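Local coordinates for DNA translocase coupling protein (Clostridium perfringens, PDB 6O1W) that probably couples ATP binding to DNA translocation as the coupling protein of plasmid conjugation, this chain holding its FtsK/SpoIIIE-type ATPase region, at residues L19-S33 with I45-Y59. Residues are numbered along the deposited sequence; the frame is centred on the assembly and turned at random.
Sequences LNFVGADSKTPILKS and ITFESMIPIETWKSY
F21 drives its ring edge onto two aromatic faces at once. CE2 stands over the centre of the W56 six-membered ring in a T-shaped pair, planes at 89°, while F21 CE1 lies 3.5 Å from Y59 CD1, over the Y59 face but toward its rim and with the planes only 55° apart, well short of a right angle. I51 covers one face of the F21 ring, its CD1 3.8 Å from the ring centroid in a CH-pi contact. With CG anti to the backbone N (chi1 -166°), the phenyl swings from its loop in among these three residues of 45-59. P29 extends the cluster, laying CG 3.5 Å from W56 CZ2, and helix 60-67 adds L63 against W56. The Y59 hydroxyl reaches the backbone through two waters, one bonded to L19 O, the other to N20 O.

Beyond P29 the chain enters an antiparallel hairpin, edge strand 30-36 beside 43-48 in a four-stranded sheet well apart from the P-loop ATPase core. I30 and E48 are a hydrogen-bonded pair, I30 N to E48 O at 2.8 Å and E48 N back to I30 O. K32 with S33 opposite T46 forms a classic beta bulge: T46 O takes a 2.8 Å bond from K32 N and a weak one from S33 N. L31 sends CD1 to I45 CG2, 3.5 Å away. On the face that carries I30 and E48, the E48 side chain is crossed by K32, whose bent chain brings K32 NZ to E48 OE1 at 3.3 Å, a salt bridge in which the amine comes from above the carboxylate plane, while R81 pairs with OE2.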
loop_
_atom_site.group_PDB
_atom_site.type_symbol
_atom_site.label_atom_id
_atom_site.label_comp_id
_atom_site.label_asym_id
_atom_site.label_seq_id
_atom_site.Cartn_x
_atom_site.Cartn_y
_atom_site.Cartn_z
ATOM N N LEU A 19 23.347 27.419 -19.616
ATOM C CA LEU A 19 23.398 28.006 -18.270
ATOM C C LEU A 19 24.791 28.478 -17.874
ATOM O O LEU A 19 24.949 29.083 -16.816
ATOM C CB LEU A 19 22.911 26.963 -17.244
ATOM C CG LEU A 19 21.482 26.441 -17.407
ATOM C CD1 LEU A 19 21.179 25.333 -16.405
ATOM C CD2 LEU A 19 20.479 27.560 -17.373
ATOM N N ASN A 20 25.811 28.177 -18.698
ATOM C CA ASN A 20 27.237 28.367 -18.365
ATOM C C ASN A 20 27.486 27.734 -16.978
ATOM O O ASN A 20 28.066 28.347 -16.079
ATOM C CB ASN A 20 27.715 29.840 -18.445
ATOM C CG ASN A 20 29.230 29.964 -18.366
ATOM O OD1 ASN A 20 29.778 30.659 -17.501
ATOM N ND2 ASN A 20 29.943 29.261 -19.241
ATOM N N PHE A 21 26.935 26.522 -16.792
ATOM C CA PHE A 21 27.039 25.796 -15.544
ATOM C C PHE A 21 28.335 24.984 -15.581
ATOM O O PHE A 21 28.321 23.791 -15.864
ATOM C CB PHE A 21 25.788 24.937 -15.349
ATOM C CG PHE A 21 25.589 24.374 -13.972
ATOM C CD1 PHE A 21 25.256 25.202 -12.903
ATOM C CD2 PHE A 21 25.644 23.003 -13.750
ATOM C CE1 PHE A 21 25.000 24.668 -11.633
ATOM C CE2 PHE A 21 25.436 22.482 -12.471
ATOM C CZ PHE A 21 25.094 23.321 -11.427
ATOM N N VAL A 22 29.463 25.665 -15.314
ATOM C CA VAL A 22 30.832 25.089 -15.378
ATOM C C VAL A 22 31.595 25.264 -14.057
ATOM O O VAL A 22 31.366 26.252 -13.359
ATOM C CB VAL A 22 31.666 25.662 -16.570
ATOM C CG1 VAL A 22 31.011 25.368 -17.922
ATOM C CG2 VAL A 22 31.932 27.159 -16.415
ATOM N N GLY A 23 32.499 24.327 -13.750
ATOM C CA GLY A 23 33.340 24.387 -12.556
ATOM C C GLY A 23 34.563 25.257 -12.785
ATOM O O GLY A 23 34.691 25.857 -13.859
ATOM N N ALA A 24 35.503 25.303 -11.806
ATOM C CA ALA A 24 36.754 26.091 -11.918
ATOM C C ALA A 24 37.610 25.696 -13.127
ATOM O O ALA A 24 38.322 26.545 -13.675
ATOM C CB ALA A 24 37.580 25.972 -10.642
ATOM N N ASP A 25 37.521 24.415 -13.548
ATOM C CA ASP A 25 38.213 23.845 -14.715
ATOM C C ASP A 25 37.507 24.191 -16.044
ATOM O O ASP A 25 37.940 23.727 -17.094
ATOM C CB ASP A 25 38.320 22.316 -14.562
ATOM C CG ASP A 25 36.998 21.571 -14.358
ATOM O OD1 ASP A 25 35.919 22.233 -14.370
ATOM O OD2 ASP A 25 37.037 20.334 -14.178
ATOM N N SER A 26 36.406 24.980 -15.986
ATOM C CA SER A 26 35.565 25.419 -17.112
ATOM C C SER A 26 34.814 24.260 -17.818
ATOM O O SER A 26 34.342 24.419 -18.949
ATOM C CB SER A 26 36.362 26.266 -18.106
ATOM O OG SER A 26 36.812 27.464 -17.494
ATOM N N LYS A 27 34.637 23.120 -17.132
ATOM C CA LYS A 27 33.906 22.006 -17.733
ATOM C C LYS A 27 32.484 21.933 -17.220
ATOM O O LYS A 27 32.230 22.220 -16.043
ATOM C CB LYS A 27 34.629 20.677 -17.507
ATOM C CG LYS A 27 35.951 20.620 -18.262
ATOM C CD LYS A 27 36.632 19.276 -18.161
ATOM C CE LYS A 27 37.998 19.310 -18.810
ATOM N NZ LYS A 27 37.923 19.535 -20.278
ATOM N N THR A 28 31.557 21.532 -18.099
ATOM C CA THR A 28 30.158 21.323 -17.718
ATOM C C THR A 28 30.132 19.928 -17.056
ATOM O O THR A 28 31.032 19.130 -17.316
ATOM C CB THR A 28 29.224 21.345 -18.933
ATOM O OG1 THR A 28 29.665 20.372 -19.870
ATOM C CG2 THR A 28 29.089 22.710 -19.565
ATOM N N PRO A 29 29.132 19.614 -16.207
ATOM C CA PRO A 29 29.114 18.298 -15.539
ATOM C C PRO A 29 29.175 17.121 -16.501
ATOM O O PRO A 29 28.671 17.190 -17.623
ATOM C CB PRO A 29 27.806 18.324 -14.766
ATOM C CG PRO A 29 27.597 19.792 -14.480
ATOM C CD PRO A 29 28.021 20.464 -15.734
ATOM N N ILE A 30 29.859 16.064 -16.063
ATOM C CA ILE A 30 30.060 14.829 -16.802
ATOM C C ILE A 30 29.056 13.787 -16.308
ATOM O O ILE A 30 29.093 13.431 -15.134
ATOM C CB ILE A 30 31.518 14.321 -16.564
ATOM C CG1 ILE A 30 32.604 15.383 -16.917
ATOM C CG2 ILE A 30 31.787 12.984 -17.274
ATOM C CD1 ILE A 30 32.625 15.896 -18.377
ATOM N N LEU A 31 28.233 13.225 -17.222
ATOM C CA LEU A 31 27.321 12.136 -16.890
ATOM C C LEU A 31 28.145 10.868 -16.617
ATOM O O LEU A 31 28.852 10.386 -17.514
ATOM C CB LEU A 31 26.316 11.870 -18.028
ATOM C CG LEU A 31 25.323 10.717 -17.775
ATOM C CD1 LEU A 31 24.317 11.074 -16.708
ATOM C CD2 LEU A 31 24.627 10.290 -19.058
ATOM N N LYS A 32 28.070 10.357 -15.376
ATOM C CA LYS A 32 28.780 9.144 -14.976
ATOM C C LYS A 32 27.867 7.951 -15.135
ATOM O O LYS A 32 28.326 6.893 -15.575
ATOM C CB LYS A 32 29.301 9.242 -13.523
ATOM C CG LYS A 32 30.385 10.311 -13.309
ATOM C CD LYS A 32 31.612 10.207 -14.267
ATOM C CE LYS A 32 32.546 9.056 -13.939
ATOM N NZ LYS A 32 33.302 9.264 -12.672
ATOM N N SER A 33 26.574 8.115 -14.779
ATOM C CA SER A 33 25.561 7.064 -14.889
ATOM C C SER A 33 24.144 7.584 -14.757
ATOM O O SER A 33 23.877 8.550 -14.038
ATOM C CB SER A 33 25.789 5.955 -13.859
ATOM O OG SER A 33 25.792 6.433 -12.526
ATOM N N ILE A 45 20.710 9.936 -11.330
ATOM C CA ILE A 45 21.615 10.556 -12.284
ATOM C C ILE A 45 22.852 11.002 -11.543
ATOM O O ILE A 45 22.760 11.786 -10.597
ATOM C CB ILE A 45 20.979 11.697 -13.112
ATOM C CG1 ILE A 45 19.498 11.408 -13.477
ATOM C CG2 ILE A 45 21.812 11.958 -14.365
ATOM C CD1 ILE A 45 18.698 12.710 -13.895
ATOM N N THR A 46 24.011 10.476 -11.960
ATOM C CA THR A 46 25.273 10.782 -11.311
ATOM C C THR A 46 26.102 11.642 -12.222
ATOM O O THR A 46 26.348 11.274 -13.370
ATOM C CB THR A 46 25.982 9.474 -10.908
ATOM O OG1 THR A 46 25.065 8.684 -10.164
ATOM C CG2 THR A 46 27.235 9.712 -10.098
ATOM N N PHE A 47 26.566 12.785 -11.690
ATOM C CA PHE A 47 27.405 13.736 -12.411
ATOM C C PHE A 47 28.716 13.965 -11.705
ATOM O O PHE A 47 28.776 14.021 -10.471
ATOM C CB PHE A 47 26.687 15.093 -12.581
ATOM C CG PHE A 47 25.537 15.104 -13.564
ATOM C CD1 PHE A 47 25.772 15.091 -14.942
ATOM C CD2 PHE A 47 24.229 15.197 -13.123
ATOM C CE1 PHE A 47 24.715 15.142 -15.849
ATOM C CE2 PHE A 47 23.168 15.257 -14.031
ATOM C CZ PHE A 47 23.417 15.206 -15.384
ATOM N N GLU A 48 29.756 14.179 -12.505
ATOM C CA GLU A 48 31.056 14.551 -12.014
ATOM C C GLU A 48 31.371 15.966 -12.477
ATOM O O GLU A 48 31.288 16.264 -13.678
ATOM C CB GLU A 48 32.136 13.583 -12.466
ATOM C CG GLU A 48 33.421 13.802 -11.685
ATOM C CD GLU A 48 34.642 13.076 -12.206
ATOM O OE1 GLU A 48 34.508 12.273 -13.157
ATOM O OE2 GLU A 48 35.742 13.319 -11.659
ATOM N N SER A 49 31.754 16.836 -11.524
ATOM C CA SER A 49 32.113 18.245 -11.794
ATOM C C SER A 49 32.808 18.892 -10.587
ATOM O O SER A 49 32.795 18.337 -9.498
ATOM C CB SER A 49 30.861 19.067 -12.138
ATOM O OG SER A 49 30.081 19.258 -10.977
HETATM N N MSE A 50 33.320 20.090 -10.772
HETATM C CA MSE A 50 33.943 20.861 -9.711
HETATM C C MSE A 50 32.957 21.877 -9.116
HETATM O O MSE A 50 33.380 22.727 -8.330
HETATM C CB MSE A 50 35.194 21.574 -10.248
HETATM C CG MSE A 50 36.385 20.650 -10.435
HETATM SE SE MSE A 50 37.953 21.707 -10.891
HETATM C CE MSE A 50 38.286 22.593 -9.127
ATOM N N ILE A 51 31.651 21.793 -9.465
ATOM C CA ILE A 51 30.644 22.734 -8.960
ATOM C C ILE A 51 30.168 22.271 -7.577
ATOM O O ILE A 51 29.708 21.132 -7.443
ATOM C CB ILE A 51 29.481 22.963 -9.968
ATOM C CG1 ILE A 51 30.021 23.409 -11.346
ATOM C CG2 ILE A 51 28.470 23.970 -9.419
ATOM C CD1 ILE A 51 29.096 23.182 -12.493
ATOM N N PRO A 52 30.265 23.143 -6.541
ATOM C CA PRO A 52 29.834 22.723 -5.194
ATOM C C PRO A 52 28.343 22.351 -5.109
ATOM O O PRO A 52 27.515 22.880 -5.867
ATOM C CB PRO A 52 30.211 23.919 -4.293
ATOM C CG PRO A 52 30.480 25.070 -5.208
ATOM C CD PRO A 52 30.805 24.527 -6.554
ATOM N N ILE A 53 28.015 21.404 -4.225
ATOM C CA ILE A 53 26.660 20.896 -4.002
ATOM C C ILE A 53 25.630 22.026 -3.731
ATOM O O ILE A 53 24.506 21.943 -4.210
ATOM C CB ILE A 53 26.647 19.798 -2.891
ATOM C CG1 ILE A 53 25.309 19.049 -2.812
ATOM C CG2 ILE A 53 27.028 20.368 -1.512
ATOM C CD1 ILE A 53 25.065 18.057 -3.806
ATOM N N GLU A 54 26.037 23.073 -2.981
ATOM C CA GLU A 54 25.196 24.221 -2.639
ATOM C C GLU A 54 24.847 25.035 -3.890
ATOM O O GLU A 54 23.727 25.536 -3.981
ATOM C CB GLU A 54 25.777 25.080 -1.491
ATOM C CG GLU A 54 27.297 25.108 -1.392
ATOM C CD GLU A 54 27.952 23.920 -0.710
ATOM O OE1 GLU A 54 27.640 23.652 0.473
ATOM O OE2 GLU A 54 28.785 23.256 -1.365
ATOM N N THR A 55 25.758 25.077 -4.880
ATOM C CA THR A 55 25.467 25.710 -6.166
ATOM C C THR A 55 24.449 24.845 -6.982
ATOM O O THR A 55 23.463 25.394 -7.467
ATOM C CB THR A 55 26.737 26.071 -6.908
ATOM O OG1 THR A 55 27.460 26.984 -6.084
ATOM C CG2 THR A 55 26.448 26.741 -8.269
ATOM N N TRP A 56 24.629 23.495 -7.028
ATOM C CA TRP A 56 23.664 22.596 -7.677
ATOM C C TRP A 56 22.287 22.811 -7.036
ATOM O O TRP A 56 21.277 22.832 -7.746
ATOM C CB TRP A 56 24.050 21.101 -7.492
ATOM C CG TRP A 56 25.151 20.611 -8.394
ATOM C CD1 TRP A 56 26.493 20.724 -8.188
ATOM C CD2 TRP A 56 24.993 19.886 -9.627
ATOM N NE1 TRP A 56 27.187 20.092 -9.201
ATOM C CE2 TRP A 56 26.293 19.593 -10.110
ATOM C CE3 TRP A 56 23.878 19.516 -10.407
ATOM C CZ2 TRP A 56 26.509 18.901 -11.309
ATOM C CZ3 TRP A 56 24.091 18.854 -11.606
ATOM C CH2 TRP A 56 25.395 18.553 -12.049
ATOM N N LYS A 57 22.247 22.958 -5.686
ATOM C CA LYS A 57 20.979 23.129 -4.969
ATOM C C LYS A 57 20.295 24.443 -5.326
ATOM O O LYS A 57 19.080 24.463 -5.514
ATOM C CB LYS A 57 21.159 22.935 -3.462
ATOM C CG LYS A 57 21.351 21.437 -3.143
ATOM C CD LYS A 57 21.468 21.121 -1.662
ATOM C CE LYS A 57 21.604 19.631 -1.477
ATOM N NZ LYS A 57 21.496 19.222 -0.056
ATOM N N SER A 58 21.086 25.509 -5.525
ATOM C CA SER A 58 20.563 26.805 -5.963
ATOM C C SER A 58 19.989 26.709 -7.387
ATOM O O SER A 58 19.071 27.457 -7.756
ATOM C CB SER A 58 21.672 27.844 -5.938
ATOM O OG SER A 58 21.891 28.189 -4.582
ATOM N N TYR A 59 20.542 25.775 -8.181
ATOM C CA TYR A 59 20.109 25.610 -9.551
ATOM C C TYR A 59 18.972 24.653 -9.726
ATOM O O TYR A 59 18.575 24.490 -10.860
ATOM C CB TYR A 59 21.292 25.214 -10.433
ATOM C CG TYR A 59 21.992 26.408 -11.032
ATOM C CD1 TYR A 59 22.904 27.155 -10.288
ATOM C CD2 TYR A 59 21.749 26.793 -12.347
ATOM C CE1 TYR A 59 23.598 28.219 -10.856
ATOM C CE2 TYR A 59 22.386 27.906 -12.905
ATOM C CZ TYR A 59 23.316 28.610 -12.157
ATOM O OH TYR A 59 23.982 29.664 -12.728
HETATM O O HOH W 1 23.128 30.262 -15.238
HETATM O O HOH W 2 26.545 29.959 -14.225
HETATM O O HOH W 3 32.679 18.471 -15.239
HETATM O O HOH W 4 23.448 6.839 -11.250
#